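Side-chain contacts in peroxisomal membrane protein PEX15 (Saccharomyces cerevisiae, PDB 5VXV), which anchors the AAA-ATPase subunits Pex1 and Pex6 at the peroxisome membrane, where their complex extracts the receptor Pex5: residues T139-V143 with V144-E148; E148-E151 with I152-Q156; P179-S182 with P183-G187; K192-I196 with E197-L201. All coordinates share one frame; numbering follows the deposited sequence.

All four contacts are local turns and caps in the largely helical, probably cytoplasmic part of the protein. Contacts 1 and 2 follow one another on helix 143-161 and share Glu148; their centres are about 13 Å apart. Contacts 3 and 4 have centres about 11 Å apart and are joined by a probable hydrogen bond, Ser182 OG to Glu197 OE2 at 2.7 Å. Contact 1 meets contact 4 where Val143 CG1 packs on Ile196 CG1 at 3.7 Å, and contact 3 where Leu146 CD2 packs on Leu185 CD2 at 3.6 Å. Contact 2 reaches contact 4 through Ile150 CG2 and Ile200 CD1, 3.6 Å apart.

Contact 1: T139-V143 with V144-E148; sequences TTIDV and VGLQE
Asp142 caps the start of helix 143-161 by taking the backbone N-H of Gly145 on its carboxylate. The bond from Gly145 N to Asp142 OD1 is 3.0 Å long and nearly straight, 168° at the hydrogen. The N-H comes from above the carboxylate plane. CG lies anti to the backbone N of Asp142 (chi1 176°), and this swings the carboxylate over the first turn. A water donates to Asp142 OD1 at 2.7 Å and accepts from Val144 N at 3.0 Å. One carboxylate oxygen thus serves two N-H groups of the helix start, one directly and one through water. Asp142 is the N-cap, and its negative charge would probably be stabilised by the helix end.

The backbone continues the turn. Leu146 N donates to Asp142 O at 2.8 Å, and Gln147 N donates to Val143 O at 3.0 Å. Ahead of the cap, Ile141 turns its CG2 branch to Leu146 CD2, 3.7 Å away. The two side chains cross at a slant. This apolar touch, between the residue just before the N-cap and one in the first turn, is a hydrophobic staple beside the polar cap.

Outside the turn, Tyr133 OH is hydrogen-bonded to the backbone N of Asp142, and Asn95 ND2 to Gly145 O. Ile141 lies on Tyr133 and Leu146 on Ile134, both from helix 112-136. Helix 91-108 meets Asp142 through Leu91, while Val143 and Leu146 rest on Ile196 of helix 196-217. The helix start is thereby set among three other helices of the fold.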
loop_
_atom_site.group_PDB
_atom_site.type_symbol
_atom_site.label_atom_id
_atom_site.label_comp_id
_atom_site.label_asym_id
_atom_site.label_seq_id
_atom_site.Cartn_x
_atom_site.Cartn_y
_atom_site.Cartn_z
ATOM N N THR A 139 -1.355 -18.067 13.635
ATOM C CA THR A 139 -0.225 -18.801 14.211
ATOM C C THR A 139 1.097 -18.356 13.584
ATOM O O THR A 139 2.162 -18.576 14.169
ATOM C CB THR A 139 -0.391 -20.326 14.076
ATOM O OG1 THR A 139 -1.552 -20.754 14.803
ATOM C CG2 THR A 139 0.826 -21.074 14.621
ATOM N N THR A 140 1.052 -17.717 12.417
ATOM C CA THR A 140 2.259 -17.246 11.736
ATOM C C THR A 140 2.069 -15.816 11.226
ATOM O O THR A 140 2.336 -15.502 10.064
ATOM C CB THR A 140 2.637 -18.183 10.588
ATOM O OG1 THR A 140 1.564 -18.257 9.641
ATOM C CG2 THR A 140 2.934 -19.583 11.108
ATOM N N ILE A 141 1.632 -14.914 12.116
ATOM C CA ILE A 141 1.334 -13.527 11.763
ATOM C C ILE A 141 2.595 -12.678 11.842
ATOM O O ILE A 141 3.371 -12.772 12.800
ATOM C CB ILE A 141 0.245 -12.947 12.689
ATOM C CG1 ILE A 141 -1.073 -13.714 12.545
ATOM C CG2 ILE A 141 0.040 -11.452 12.404
ATOM C CD1 ILE A 141 -1.839 -13.440 11.261
ATOM N N ASP A 142 2.780 -11.822 10.836
ATOM C CA ASP A 142 3.769 -10.742 10.865
ATOM C C ASP A 142 3.137 -9.572 11.611
ATOM O O ASP A 142 2.360 -8.803 11.041
ATOM C CB ASP A 142 4.174 -10.364 9.443
ATOM C CG ASP A 142 5.136 -9.189 9.387
ATOM O OD1 ASP A 142 5.470 -8.611 10.440
ATOM O OD2 ASP A 142 5.550 -8.836 8.263
ATOM N N VAL A 143 3.474 -9.442 12.894
ATOM C CA VAL A 143 2.802 -8.475 13.762
ATOM C C VAL A 143 3.037 -7.053 13.262
ATOM O O VAL A 143 2.100 -6.252 13.152
ATOM C CB VAL A 143 3.273 -8.658 15.217
ATOM C CG1 VAL A 143 2.913 -7.457 16.081
ATOM C CG2 VAL A 143 2.667 -9.924 15.805
ATOM N N VAL A 144 4.290 -6.717 12.953
ATOM C CA VAL A 144 4.609 -5.354 12.532
ATOM C C VAL A 144 3.994 -5.058 11.170
ATOM O O VAL A 144 3.444 -3.972 10.943
ATOM C CB VAL A 144 6.132 -5.134 12.530
ATOM C CG1 VAL A 144 6.478 -3.750 11.980
ATOM C CG2 VAL A 144 6.681 -5.290 13.936
ATOM N N GLY A 145 4.073 -6.012 10.244
ATOM C CA GLY A 145 3.453 -5.815 8.944
ATOM C C GLY A 145 1.948 -5.661 9.037
ATOM O O GLY A 145 1.347 -4.884 8.289
ATOM N N LEU A 146 1.318 -6.400 9.955
ATOM C CA LEU A 146 -0.132 -6.312 10.106
ATOM C C LEU A 146 -0.543 -4.972 10.704
ATOM O O LEU A 146 -1.513 -4.359 10.245
ATOM C CB LEU A 146 -0.645 -7.472 10.961
ATOM C CG LEU A 146 -2.155 -7.511 11.207
ATOM C CD1 LEU A 146 -2.937 -7.442 9.903
ATOM C CD2 LEU A 146 -2.526 -8.768 11.980
ATOM N N GLN A 147 0.185 -4.489 11.716
ATOM C CA GLN A 147 -0.066 -3.140 12.215
ATOM C C GLN A 147 0.010 -2.127 11.081
ATOM O O GLN A 147 -0.861 -1.263 10.945
ATOM C CB GLN A 147 0.930 -2.768 13.318
ATOM C CG GLN A 147 0.695 -1.359 13.872
ATOM C CD GLN A 147 1.777 -0.890 14.824
ATOM O OE1 GLN A 147 2.758 -1.589 15.070
ATOM N NE2 GLN A 147 1.604 0.312 15.358
ATOM N N GLU A 148 1.051 -2.223 10.250
ATOM C CA GLU A 148 1.204 -1.275 9.150
ATOM C C GLU A 148 0.033 -1.366 8.182
ATOM O O GLU A 148 -0.465 -0.342 7.698
ATOM C CB GLU A 148 2.524 -1.523 8.415
ATOM C CG GLU A 148 2.800 -0.523 7.291
ATOM C CD GLU A 148 4.138 -0.746 6.606
ATOM O OE1 GLU A 148 4.312 -1.789 5.943
ATOM O OE2 GLU A 148 5.022 0.127 6.733
HETATM O O HOH W 1 6.698 -8.527 12.814
#

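Contact 2: E148-E151 with I152-Q156; sequences ELIE and IFIFQ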
loop_
_atom_site.group_PDB
_atom_site.type_symbol
_atom_site.label_atom_id
_atom_site.label_comp_id
_atom_site.label_asym_id
_atom_site.label_seq_id
_atom_site.Cartn_x
_atom_site.Cartn_y
_atom_site.Cartn_z
ATOM N N GLU A 148 1.051 -2.223 10.250
ATOM C CA GLU A 148 1.204 -1.275 9.150
ATOM C C GLU A 148 0.033 -1.366 8.182
ATOM O O GLU A 148 -0.465 -0.342 7.698
ATOM C CB GLU A 148 2.524 -1.523 8.415
ATOM C CG GLU A 148 2.800 -0.523 7.291
ATOM C CD GLU A 148 4.138 -0.746 6.606
ATOM O OE1 GLU A 148 4.312 -1.789 5.943
ATOM O OE2 GLU A 148 5.022 0.127 6.733
ATOM N N LEU A 149 -0.415 -2.586 7.883
ATOM C CA LEU A 149 -1.521 -2.777 6.950
ATOM C C LEU A 149 -2.786 -2.087 7.449
ATOM O O LEU A 149 -3.468 -1.385 6.692
ATOM C CB LEU A 149 -1.763 -4.273 6.739
ATOM C CG LEU A 149 -2.989 -4.667 5.913
ATOM C CD1 LEU A 149 -2.897 -4.106 4.501
ATOM C CD2 LEU A 149 -3.138 -6.179 5.890
ATOM N N ILE A 150 -3.121 -2.274 8.726
ATOM C CA ILE A 150 -4.327 -1.648 9.256
ATOM C C ILE A 150 -4.172 -0.134 9.271
ATOM O O ILE A 150 -5.127 0.605 9.004
ATOM C CB ILE A 150 -4.656 -2.199 10.656
ATOM C CG1 ILE A 150 -4.774 -3.728 10.624
ATOM C CG2 ILE A 150 -5.950 -1.581 11.178
ATOM C CD1 ILE A 150 -5.817 -4.266 9.658
ATOM N N GLU A 151 -2.966 0.357 9.559
ATOM C CA GLU A 151 -2.777 1.800 9.623
ATOM C C GLU A 151 -2.804 2.432 8.234
ATOM O O GLU A 151 -3.223 3.586 8.095
ATOM C CB GLU A 151 -1.487 2.115 10.380
ATOM C CG GLU A 151 -1.618 1.785 11.869
ATOM C CD GLU A 151 -0.492 2.330 12.721
ATOM O OE1 GLU A 151 0.472 2.890 12.158
ATOM O OE2 GLU A 151 -0.577 2.194 13.963
ATOM N N ILE A 152 -2.408 1.697 7.190
ATOM C CA ILE A 152 -2.645 2.179 5.830
ATOM C C ILE A 152 -4.141 2.339 5.591
ATOM O O ILE A 152 -4.607 3.374 5.104
ATOM C CB ILE A 152 -2.019 1.228 4.793
ATOM C CG1 ILE A 152 -0.494 1.260 4.875
ATOM C CG2 ILE A 152 -2.465 1.612 3.377
ATOM C CD1 ILE A 152 0.181 0.148 4.089
ATOM N N PHE A 153 -4.912 1.305 5.925
ATOM C CA PHE A 153 -6.354 1.352 5.713
ATOM C C PHE A 153 -6.968 2.560 6.410
ATOM O O PHE A 153 -7.747 3.307 5.809
ATOM C CB PHE A 153 -6.988 0.051 6.212
ATOM C CG PHE A 153 -8.465 -0.049 5.946
ATOM C CD1 PHE A 153 -9.380 0.443 6.860
ATOM C CD2 PHE A 153 -8.936 -0.643 4.786
ATOM C CE1 PHE A 153 -10.738 0.352 6.622
ATOM C CE2 PHE A 153 -10.294 -0.737 4.543
ATOM C CZ PHE A 153 -11.194 -0.237 5.461
ATOM N N ILE A 154 -6.617 2.777 7.678
ATOM C CA ILE A 154 -7.245 3.848 8.446
ATOM C C ILE A 154 -6.712 5.211 8.014
ATOM O O ILE A 154 -7.484 6.117 7.680
ATOM C CB ILE A 154 -7.043 3.612 9.954
ATOM C CG1 ILE A 154 -7.789 2.345 10.382
ATOM C CG2 ILE A 154 -7.529 4.819 10.757
ATOM C CD1 ILE A 154 -7.575 1.941 11.828
ATOM N N PHE A 155 -5.387 5.383 8.016
ATOM C CA PHE A 155 -4.830 6.724 7.857
ATOM C C PHE A 155 -4.742 7.148 6.394
ATOM O O PHE A 155 -4.928 8.327 6.081
ATOM C CB PHE A 155 -3.450 6.802 8.513
ATOM C CG PHE A 155 -3.477 6.616 10.005
ATOM C CD1 PHE A 155 -4.336 7.363 10.793
ATOM C CD2 PHE A 155 -2.651 5.689 10.617
ATOM C CE1 PHE A 155 -4.370 7.191 12.165
ATOM C CE2 PHE A 155 -2.681 5.512 11.985
ATOM C CZ PHE A 155 -3.541 6.262 12.761
ATOM N N GLN A 156 -4.448 6.221 5.485
ATOM C CA GLN A 156 -4.316 6.599 4.084
ATOM C C GLN A 156 -5.627 6.503 3.315
ATOM O O GLN A 156 -5.859 7.312 2.408
ATOM C CB GLN A 156 -3.251 5.738 3.399
ATOM C CG GLN A 156 -1.869 5.871 4.024
ATOM C CD GLN A 156 -0.746 5.648 3.026
ATOM O OE1 GLN A 156 -0.911 5.863 1.824
ATOM N NE2 GLN A 156 0.409 5.221 3.524
#
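Glu151 and Phe155 lie side by side one turn apart, pointing the same way. Glu151 CB is 3.8 Å from Phe155 CD2, and further out Glu151 CD meets the ring at its edge, 3.9 Å from CE2. The carboxylate is turned 73° from the ring plane. The ring is brought alongside because CG is anti to the carbonyl carbon of Phe155 (chi1 -65°). One of its faces carries Ile154 CG2, offset toward the rim. Were Phe155 cut back to an alanine, CB and CG of Glu151 would probably lose the ring they lie alongside, and a gap would be likely to open beside Ile154 CG2.

The apolar pair is Ile150 CG2 with Ile154 CD1, at 3.9 Å.

Four backbone bonds of the ordinary helical kind run from Ile152, Phe153, Ile154 and Phe155 to the carbonyls of Glu148 through Glu151. The last, Phe155 N to Glu151 O, is 2.8 Å. The polar end of Glu151 is held elsewhere: OE2 is hydrogen-bonded to Ser203 OG and Gln147 NE2.

Ile150 and Ile154 lie on Ile200 of helix 196-217, and Phe155 on Ile204 and Lys207. Ile152 turns to Ile102 of helix 91-108 and Met126 of helix 112-136.

Contact 3: P179-S182 with P183-G187; sequences PKLS and PTLKG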
loop_
_atom_site.group_PDB
_atom_site.type_symbol
_atom_site.label_atom_id
_atom_site.label_comp_id
_atom_site.label_asym_id
_atom_site.label_seq_id
_atom_site.Cartn_x
_atom_site.Cartn_y
_atom_site.Cartn_z
ATOM N N PRO A 179 -15.500 -9.192 11.982
ATOM C CA PRO A 179 -15.574 -9.565 13.408
ATOM C C PRO A 179 -14.365 -10.322 13.928
ATOM O O PRO A 179 -14.124 -10.300 15.142
ATOM C CB PRO A 179 -16.846 -10.422 13.479
ATOM C CG PRO A 179 -17.661 -9.982 12.309
ATOM C CD PRO A 179 -16.671 -9.674 11.231
ATOM N N LYS A 180 -13.600 -10.997 13.069
ATOM C CA LYS A 180 -12.401 -11.688 13.529
ATOM C C LYS A 180 -11.265 -10.739 13.883
ATOM O O LYS A 180 -10.276 -11.184 14.476
ATOM C CB LYS A 180 -11.899 -12.667 12.463
ATOM C CG LYS A 180 -12.654 -13.981 12.375
ATOM C CD LYS A 180 -11.947 -14.938 11.423
ATOM C CE LYS A 180 -12.743 -16.215 11.205
ATOM N NZ LYS A 180 -11.978 -17.230 10.430
ATOM N N LEU A 181 -11.375 -9.453 13.546
ATOM C CA LEU A 181 -10.199 -8.587 13.558
ATOM C C LEU A 181 -9.780 -8.201 14.974
ATOM O O LEU A 181 -8.623 -8.394 15.359
ATOM C CB LEU A 181 -10.456 -7.333 12.721
ATOM C CG LEU A 181 -9.233 -6.431 12.532
ATOM C CD1 LEU A 181 -8.074 -7.184 11.882
ATOM C CD2 LEU A 181 -9.600 -5.212 11.706
ATOM N N SER A 182 -10.692 -7.623 15.755
ATOM C CA SER A 182 -10.318 -7.200 17.102
ATOM C C SER A 182 -9.777 -8.357 17.930
ATOM O O SER A 182 -8.730 -8.188 18.577
ATOM C CB SER A 182 -11.509 -6.523 17.789
ATOM O OG SER A 182 -11.189 -6.179 19.127
ATOM N N PRO A 183 -10.410 -9.536 17.961
ATOM C CA PRO A 183 -9.799 -10.666 18.687
ATOM C C PRO A 183 -8.369 -10.957 18.261
ATOM O O PRO A 183 -7.503 -11.172 19.118
ATOM C CB PRO A 183 -10.744 -11.831 18.362
ATOM C CG PRO A 183 -12.046 -11.197 18.058
ATOM C CD PRO A 183 -11.737 -9.878 17.419
ATOM N N THR A 184 -8.100 -10.984 16.953
ATOM C CA THR A 184 -6.737 -11.203 16.478
ATOM C C THR A 184 -5.805 -10.103 16.970
ATOM O O THR A 184 -4.748 -10.381 17.548
ATOM C CB THR A 184 -6.719 -11.277 14.946
ATOM O OG1 THR A 184 -7.343 -12.492 14.515
ATOM C CG2 THR A 184 -5.290 -11.228 14.399
ATOM N N LEU A 185 -6.183 -8.842 16.750
ATOM C CA LEU A 185 -5.274 -7.739 17.039
ATOM C C LEU A 185 -5.060 -7.547 18.536
ATOM O O LEU A 185 -3.997 -7.065 18.948
ATOM C CB LEU A 185 -5.800 -6.450 16.403
ATOM C CG LEU A 185 -5.963 -6.460 14.879
ATOM C CD1 LEU A 185 -6.363 -5.082 14.379
ATOM C CD2 LEU A 185 -4.693 -6.927 14.173
ATOM N N LYS A 186 -6.044 -7.909 19.365
ATOM C CA LYS A 186 -5.866 -7.825 20.811
ATOM C C LYS A 186 -4.984 -8.937 21.361
ATOM O O LYS A 186 -4.412 -8.775 22.444
ATOM C CB LYS A 186 -7.218 -7.877 21.531
ATOM C CG LYS A 186 -8.067 -6.627 21.375
ATOM C CD LYS A 186 -9.298 -6.679 22.277
ATOM C CE LYS A 186 -8.943 -6.429 23.739
ATOM N NZ LYS A 186 -10.151 -6.342 24.606
ATOM N N GLY A 187 -4.868 -10.057 20.651
ATOM C CA GLY A 187 -4.109 -11.197 21.110
ATOM C C GLY A 187 -2.691 -11.273 20.597
ATOM O O GLY A 187 -1.964 -12.199 20.969
#
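Leu181 and Leu185 meet one turn apart through different first torsions. Leu181 has CG anti to its own backbone N (chi1 -173°), which carries its branch forward along the helix. Leu185 has CG anti to the carbonyl carbon (chi1 -60°), which leans its branch back. CD1 of Leu185 therefore comes within 3.7 Å of both CG and CD1 of Leu181.

This is the short helix 181-187, with a proline in its first turn. Pro183 has no N-H to give, but so early in a helix little is lost. Its ring instead sets CD against Pro179 O at 3.3 Å. Thr184 N makes a weak bond to Lys180 O. Leu185 N donates to Leu181 O at 2.8 Å, and Lys186 N to Ser182 O at the same length; in both the donor lies close to the line of the C=O bond.

Leu181 is buried and touches Leu174 and Cys175 of helix 168-177 and Ile130 of helix 112-136. With an alanine in its place, Leu185 would probably lose its neighbour on the preceding turn, and a gap would be likely to open toward those helices.

On the outer side, CB, CG and CD of Lys186 pass along Ser182, and the end of the chain leads away. Lys186 CG lies 3.3 Å from Ser182 O. The hydroxyl of Ser182 has its polar partner on the next helix, where OG is hydrogen-bonded to Glu197 OE2. Beside that hydroxyl, Lys186 CD rests 3.7 Å from Ser182 OG.

Contact 4: K192-I196 with E197-L201; sequences KDVSI and EDAIL
The chain passes from an extended backbone at Ser195 (phi -83°, psi 169°) straight into helix 196-217, where Ala199 N donates to Ser195 O and Ile200 N to Ile196 O.

Ser195 and Asp198 hold each other by two reciprocal bonds. Asp198 N donates to Ser195 OG at 3.0 Å, close to straight. In return Ser195 N donates to Asp198 OD2, also at 3.0 Å. This N-H meets the oxygen from above the carboxylate plane. OG of Ser195 sits between its backbone N and carbonyl carbon (chi1 72°), and from there it faces the first turn of the helix. The pair is a capping box with Ser195 as N-cap.

Two waters extend it. One lies 2.7 Å from Ser195 OG and donates to Asp198 OD1 at 2.9 Å. The other donates to Asp193 O at 2.6 Å and weakly to Asp198 OD2. Both carboxylate oxygens are thus engaged, which probably keeps the group from turning.

On the apolar side, Ile196 CG2 and Ile200 CD1 touch at 3.7 Å. Ile196 also packs on Leu188, and Ala199 on Leu190, both in the loop before the strand, while Leu201 lies on Tyr171 and Trp172 of helix 168-177. Glu197 turns its carboxylate to the same helix, where OE2 is hydrogen-bonded to Tyr171 OH.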
loop_
_atom_site.group_PDB
_atom_site.type_symbol
_atom_site.label_atom_id
_atom_site.label_comp_id
_atom_site.label_asym_id
_atom_site.label_seq_id
_atom_site.Cartn_x
_atom_site.Cartn_y
_atom_site.Cartn_z
ATOM N N LYS A 192 5.521 -6.186 25.476
ATOM C CA LYS A 192 4.777 -6.622 26.649
ATOM C C LYS A 192 3.645 -5.646 26.946
ATOM O O LYS A 192 3.860 -4.437 27.060
ATOM C CB LYS A 192 5.698 -6.745 27.863
ATOM C CG LYS A 192 5.002 -7.342 29.080
ATOM C CD LYS A 192 5.951 -7.537 30.250
ATOM C CE LYS A 192 5.218 -8.083 31.465
ATOM N N ASP A 193 2.431 -6.182 27.057
ATOM C CA ASP A 193 1.241 -5.409 27.406
ATOM C C ASP A 193 0.891 -4.351 26.363
ATOM O O ASP A 193 0.136 -3.421 26.659
ATOM C CB ASP A 193 1.397 -4.753 28.785
ATOM C CG ASP A 193 1.554 -5.768 29.897
ATOM O OD1 ASP A 193 1.058 -6.903 29.733
ATOM O OD2 ASP A 193 2.169 -5.438 30.937
ATOM N N VAL A 194 1.412 -4.469 25.141
ATOM C CA VAL A 194 1.044 -3.584 24.035
ATOM C C VAL A 194 0.660 -4.468 22.853
ATOM O O VAL A 194 1.531 -4.975 22.135
ATOM C CB VAL A 194 2.169 -2.614 23.655
ATOM C CG1 VAL A 194 1.727 -1.710 22.507
ATOM C CG2 VAL A 194 2.574 -1.774 24.860
ATOM N N SER A 195 -0.642 -4.640 22.636
ATOM C CA SER A 195 -1.152 -5.414 21.517
ATOM C C SER A 195 -1.193 -4.555 20.253
ATOM O O SER A 195 -1.024 -3.333 20.297
ATOM C CB SER A 195 -2.548 -5.948 21.831
ATOM O OG SER A 195 -3.515 -4.903 21.809
ATOM N N ILE A 196 -1.428 -5.206 19.109
ATOM C CA ILE A 196 -1.599 -4.446 17.872
ATOM C C ILE A 196 -2.771 -3.485 18.012
ATOM O O ILE A 196 -2.706 -2.333 17.568
ATOM C CB ILE A 196 -1.789 -5.378 16.660
ATOM C CG1 ILE A 196 -0.587 -6.313 16.491
ATOM C CG2 ILE A 196 -1.981 -4.541 15.390
ATOM C CD1 ILE A 196 -0.723 -7.290 15.321
ATOM N N GLU A 197 -3.865 -3.942 18.626
ATOM C CA GLU A 197 -5.006 -3.059 18.835
ATOM C C GLU A 197 -4.613 -1.855 19.680
ATOM O O GLU A 197 -4.956 -0.715 19.347
ATOM C CB GLU A 197 -6.157 -3.819 19.493
ATOM C CG GLU A 197 -7.356 -2.927 19.796
ATOM C CD GLU A 197 -8.621 -3.710 20.071
ATOM O OE1 GLU A 197 -9.098 -3.686 21.225
ATOM O OE2 GLU A 197 -9.136 -4.351 19.133
ATOM N N ASP A 198 -3.897 -2.092 20.784
ATOM C CA ASP A 198 -3.421 -0.990 21.614
ATOM C C ASP A 198 -2.626 0.009 20.782
ATOM O O ASP A 198 -2.842 1.223 20.868
ATOM C CB ASP A 198 -2.558 -1.520 22.762
ATOM C CG ASP A 198 -3.319 -2.432 23.707
ATOM O OD1 ASP A 198 -4.557 -2.296 23.814
ATOM O OD2 ASP A 198 -2.668 -3.285 24.353
ATOM N N ALA A 199 -1.704 -0.493 19.959
ATOM C CA ALA A 199 -0.834 0.389 19.191
ATOM C C ALA A 199 -1.620 1.198 18.168
ATOM O O ALA A 199 -1.366 2.395 17.991
ATOM C CB ALA A 199 0.256 -0.430 18.502
ATOM N N ILE A 200 -2.573 0.565 17.478
ATOM C CA ILE A 200 -3.358 1.275 16.472
ATOM C C ILE A 200 -4.163 2.391 17.122
ATOM O O ILE A 200 -4.213 3.521 16.620
ATOM C CB ILE A 200 -4.264 0.293 15.708
ATOM C CG1 ILE A 200 -3.408 -0.654 14.864
ATOM C CG2 ILE A 200 -5.260 1.039 14.819
ATOM C CD1 ILE A 200 -4.170 -1.823 14.287
ATOM N N LEU A 201 -4.820 2.092 18.244
ATOM C CA LEU A 201 -5.613 3.117 18.917
ATOM C C LEU A 201 -4.731 4.263 19.397
ATOM O O LEU A 201 -5.127 5.433 19.318
ATOM C CB LEU A 201 -6.392 2.499 20.078
ATOM C CG LEU A 201 -7.480 1.510 19.651
ATOM C CD1 LEU A 201 -7.945 0.674 20.832
ATOM C CD2 LEU A 201 -8.657 2.242 19.020
HETATM O O HOH W 2 -1.157 -1.157 26.196
HETATM O O HOH W 3 -5.438 -5.073 23.737
#